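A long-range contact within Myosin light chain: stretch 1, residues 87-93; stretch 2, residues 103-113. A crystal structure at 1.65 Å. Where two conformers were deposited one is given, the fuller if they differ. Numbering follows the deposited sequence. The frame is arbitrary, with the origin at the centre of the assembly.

Stretch 1 87-93: KAFQVFD
Stretch 2, residues 103-113: GDLRYMLTGLG

Two aromatic rings from one stretch close around a methionine from the other, and no direct hydrogen bond crosses between them. Stretch 1 enters on a helix that began earlier in the chain and folds through a type I turn from Q90 to D93; the hydrogen bond D93 N to Q90 O (3.1 Å) closes the turn, and F92 N bonds to F89 O (2.8 Å). F92 has phi/psi -106/12; its CA lies 6.9 Å from D104 CA, the nearest CA pair across the stretches. Stretch 2 continues a helix that began before G103, its i to i+4 bonds including M108 N to D104 O at 2.9 Å.

F92 covers the most surface of the 350 Å² buried in total. Its CA-to-CB bond points toward the helix, and chi1 -60° (m) with chi2 79° turns one ring face to M108: CG stands 3.5 Å from the ring centroid, 10° off the normal, and SD 4.0 Å from it, still over the face. L112 CD1 meets the ring edge, 3.8 Å from F92 CZ. The Y107 ring, chi1 174° (t), meets it rim to rim at 57° between planes, F92 CE2 to Y107 CD2 being 3.5 Å.

M108 is buried, and its CA-to-CB bond also points toward stretch 1. With chi values -66°, 173° and 72° (m, t, p), its chain runs on from F92 to F89, where CE lies over the face, 4.0 Å from the centroid. An unbranched thioether suits this place, since it can serve two rings in succession; the flat rings offer it apolar faces, while leucine methyls fit their edges. F89, chi1 -82° (m) and chi2 92°, starts sideways, but its ring end comes nearer; L105 CD1 fills the edge, 3.7 Å from F89 CE2.

At the partly exposed margin, one water donates to F92 O (2.9 Å) and D104 OD2 (2.7 Å), bridging two acceptors 4.1 Å apart.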

# COMPACT_ATOMS: atom_id res chain seq x y z
N LYS A 87 -11.42 -11.82 9.26
CA LYS A 87 -11.61 -11.86 10.71
C LYS A 87 -11.47 -10.49 11.37
O LYS A 87 -12.23 -10.14 12.28
CB LYS A 87 -10.65 -12.87 11.34
CG LYS A 87 -11.11 -14.30 11.15
CD LYS A 87 -10.22 -15.28 11.88
CE LYS A 87 -10.76 -16.70 11.77
NZ LYS A 87 -10.79 -17.22 10.35
N ALA A 88 -10.50 -9.70 10.89
CA ALA A 88 -10.32 -8.33 11.41
C ALA A 88 -11.55 -7.45 11.17
O ALA A 88 -11.94 -6.65 12.05
CB ALA A 88 -9.04 -7.66 10.82
N PHE A 89 -12.15 -7.57 9.99
CA PHE A 89 -13.37 -6.81 9.68
C PHE A 89 -14.55 -7.39 10.49
O PHE A 89 -15.46 -6.66 10.86
CB PHE A 89 -13.68 -6.83 8.19
CG PHE A 89 -12.90 -5.83 7.40
CD1 PHE A 89 -11.69 -6.16 6.82
CD2 PHE A 89 -13.34 -4.51 7.33
CE1 PHE A 89 -10.97 -5.22 6.10
CE2 PHE A 89 -12.63 -3.55 6.62
CZ PHE A 89 -11.43 -3.91 6.01
N GLN A 90 -14.55 -8.70 10.71
CA GLN A 90 -15.67 -9.31 11.41
C GLN A 90 -15.76 -8.75 12.82
O GLN A 90 -16.83 -8.71 13.40
CB GLN A 90 -15.60 -10.83 11.39
CG GLN A 90 -15.97 -11.36 10.02
CD GLN A 90 -15.89 -12.88 9.91
OE1 GLN A 90 -16.33 -13.46 8.90
NE2 GLN A 90 -15.35 -13.54 10.93
N VAL A 91 -14.64 -8.25 13.32
CA VAL A 91 -14.63 -7.61 14.64
C VAL A 91 -15.54 -6.38 14.67
O VAL A 91 -16.16 -6.06 15.71
CB VAL A 91 -13.20 -7.28 15.05
CG1 VAL A 91 -13.19 -6.34 16.26
CG2 VAL A 91 -12.43 -8.55 15.34
N PHE A 92 -15.67 -5.71 13.53
CA PHE A 92 -16.48 -4.52 13.41
C PHE A 92 -17.78 -4.77 12.67
O PHE A 92 -18.47 -3.86 12.28
CB PHE A 92 -15.67 -3.42 12.71
CG PHE A 92 -14.42 -3.06 13.46
CD1 PHE A 92 -13.28 -3.87 13.38
CD2 PHE A 92 -14.38 -1.92 14.26
CE1 PHE A 92 -12.12 -3.55 14.11
CE2 PHE A 92 -13.23 -1.59 14.97
CZ PHE A 92 -12.10 -2.41 14.90
N ASP A 93 -18.10 -6.05 12.47
CA ASP A 93 -19.31 -6.41 11.74
C ASP A 93 -20.36 -6.77 12.78
O ASP A 93 -20.37 -7.88 13.33
CB ASP A 93 -19.03 -7.57 10.81
CG ASP A 93 -20.13 -7.83 9.84
OD1 ASP A 93 -21.31 -7.44 10.08
OD2 ASP A 93 -19.91 -8.45 8.78
N GLY A 103 -17.37 4.96 8.91
CA GLY A 103 -16.76 5.48 10.13
C GLY A 103 -15.93 4.43 10.86
O GLY A 103 -14.84 4.74 11.35
N ASP A 104 -16.43 3.20 10.95
CA ASP A 104 -15.65 2.13 11.58
C ASP A 104 -14.40 1.80 10.76
O ASP A 104 -13.37 1.41 11.32
CB ASP A 104 -16.46 0.88 11.78
CG ASP A 104 -17.43 1.00 12.94
OD1 ASP A 104 -17.25 1.87 13.81
OD2 ASP A 104 -18.36 0.20 13.06
N LEU A 105 -14.51 1.93 9.43
CA LEU A 105 -13.35 1.62 8.60
C LEU A 105 -12.28 2.66 8.87
O LEU A 105 -11.07 2.34 9.01
CB LEU A 105 -13.72 1.54 7.12
CG LEU A 105 -12.54 1.32 6.16
CD1 LEU A 105 -11.77 0.06 6.55
CD2 LEU A 105 -13.10 1.14 4.70
N ARG A 106 -12.70 3.92 8.93
CA ARG A 106 -11.72 4.97 9.26
C ARG A 106 -11.10 4.73 10.62
O ARG A 106 -9.87 4.92 10.81
CB ARG A 106 -12.36 6.35 9.18
CG ARG A 106 -11.38 7.47 9.41
CD ARG A 106 -11.98 8.83 9.09
NE ARG A 106 -12.20 8.93 7.64
CZ ARG A 106 -11.36 9.52 6.79
NH1 ARG A 106 -10.23 10.07 7.21
NH2 ARG A 106 -11.65 9.51 5.49
N TYR A 107 -11.93 4.34 11.60
CA TYR A 107 -11.45 4.00 12.92
C TYR A 107 -10.39 2.91 12.89
O TYR A 107 -9.32 3.06 13.50
CB TYR A 107 -12.62 3.59 13.80
CG TYR A 107 -12.23 3.07 15.18
CD1 TYR A 107 -12.12 3.92 16.26
CD2 TYR A 107 -12.02 1.71 15.38
CE1 TYR A 107 -11.78 3.42 17.54
CE2 TYR A 107 -11.67 1.21 16.64
CZ TYR A 107 -11.57 2.07 17.69
OH TYR A 107 -11.26 1.57 18.91
N MET A 108 -10.68 1.83 12.17
CA MET A 108 -9.75 0.72 12.04
C MET A 108 -8.41 1.18 11.48
O MET A 108 -7.36 0.84 12.01
CB MET A 108 -10.31 -0.37 11.12
CG MET A 108 -11.56 -1.10 11.63
SD MET A 108 -12.19 -2.21 10.32
CE MET A 108 -10.94 -3.48 10.32
N LEU A 109 -8.46 1.95 10.40
CA LEU A 109 -7.26 2.34 9.69
C LEU A 109 -6.43 3.47 10.31
O LEU A 109 -5.23 3.46 10.14
CB LEU A 109 -7.60 2.70 8.24
CG LEU A 109 -8.25 1.52 7.51
CD1 LEU A 109 -8.52 1.96 6.10
CD2 LEU A 109 -7.31 0.29 7.48
N THR A 110 -7.09 4.39 11.00
CA THR A 110 -6.38 5.50 11.61
C THR A 110 -6.13 5.35 13.09
O THR A 110 -5.28 6.04 13.64
CB THR A 110 -7.11 6.83 11.41
OG1 THR A 110 -8.35 6.80 12.12
CG2 THR A 110 -7.41 7.10 9.94
N GLY A 111 -6.91 4.51 13.74
CA GLY A 111 -6.76 4.34 15.19
C GLY A 111 -6.05 3.09 15.65
O GLY A 111 -5.71 2.97 16.82
N LEU A 112 -5.86 2.13 14.74
CA LEU A 112 -5.22 0.86 15.08
C LEU A 112 -4.03 0.58 14.16
O LEU A 112 -3.81 1.31 13.19
CB LEU A 112 -6.24 -0.30 14.98
CG LEU A 112 -7.48 -0.22 15.87
CD1 LEU A 112 -8.57 -1.21 15.45
CD2 LEU A 112 -7.10 -0.41 17.33
N GLY A 113 -3.28 -0.47 14.48
CA GLY A 113 -2.13 -0.87 13.68
C GLY A 113 -1.10 0.22 13.54
O GLY A 113 -0.71 0.89 14.50
O HOH W 1 -19.25 -1.36 11.08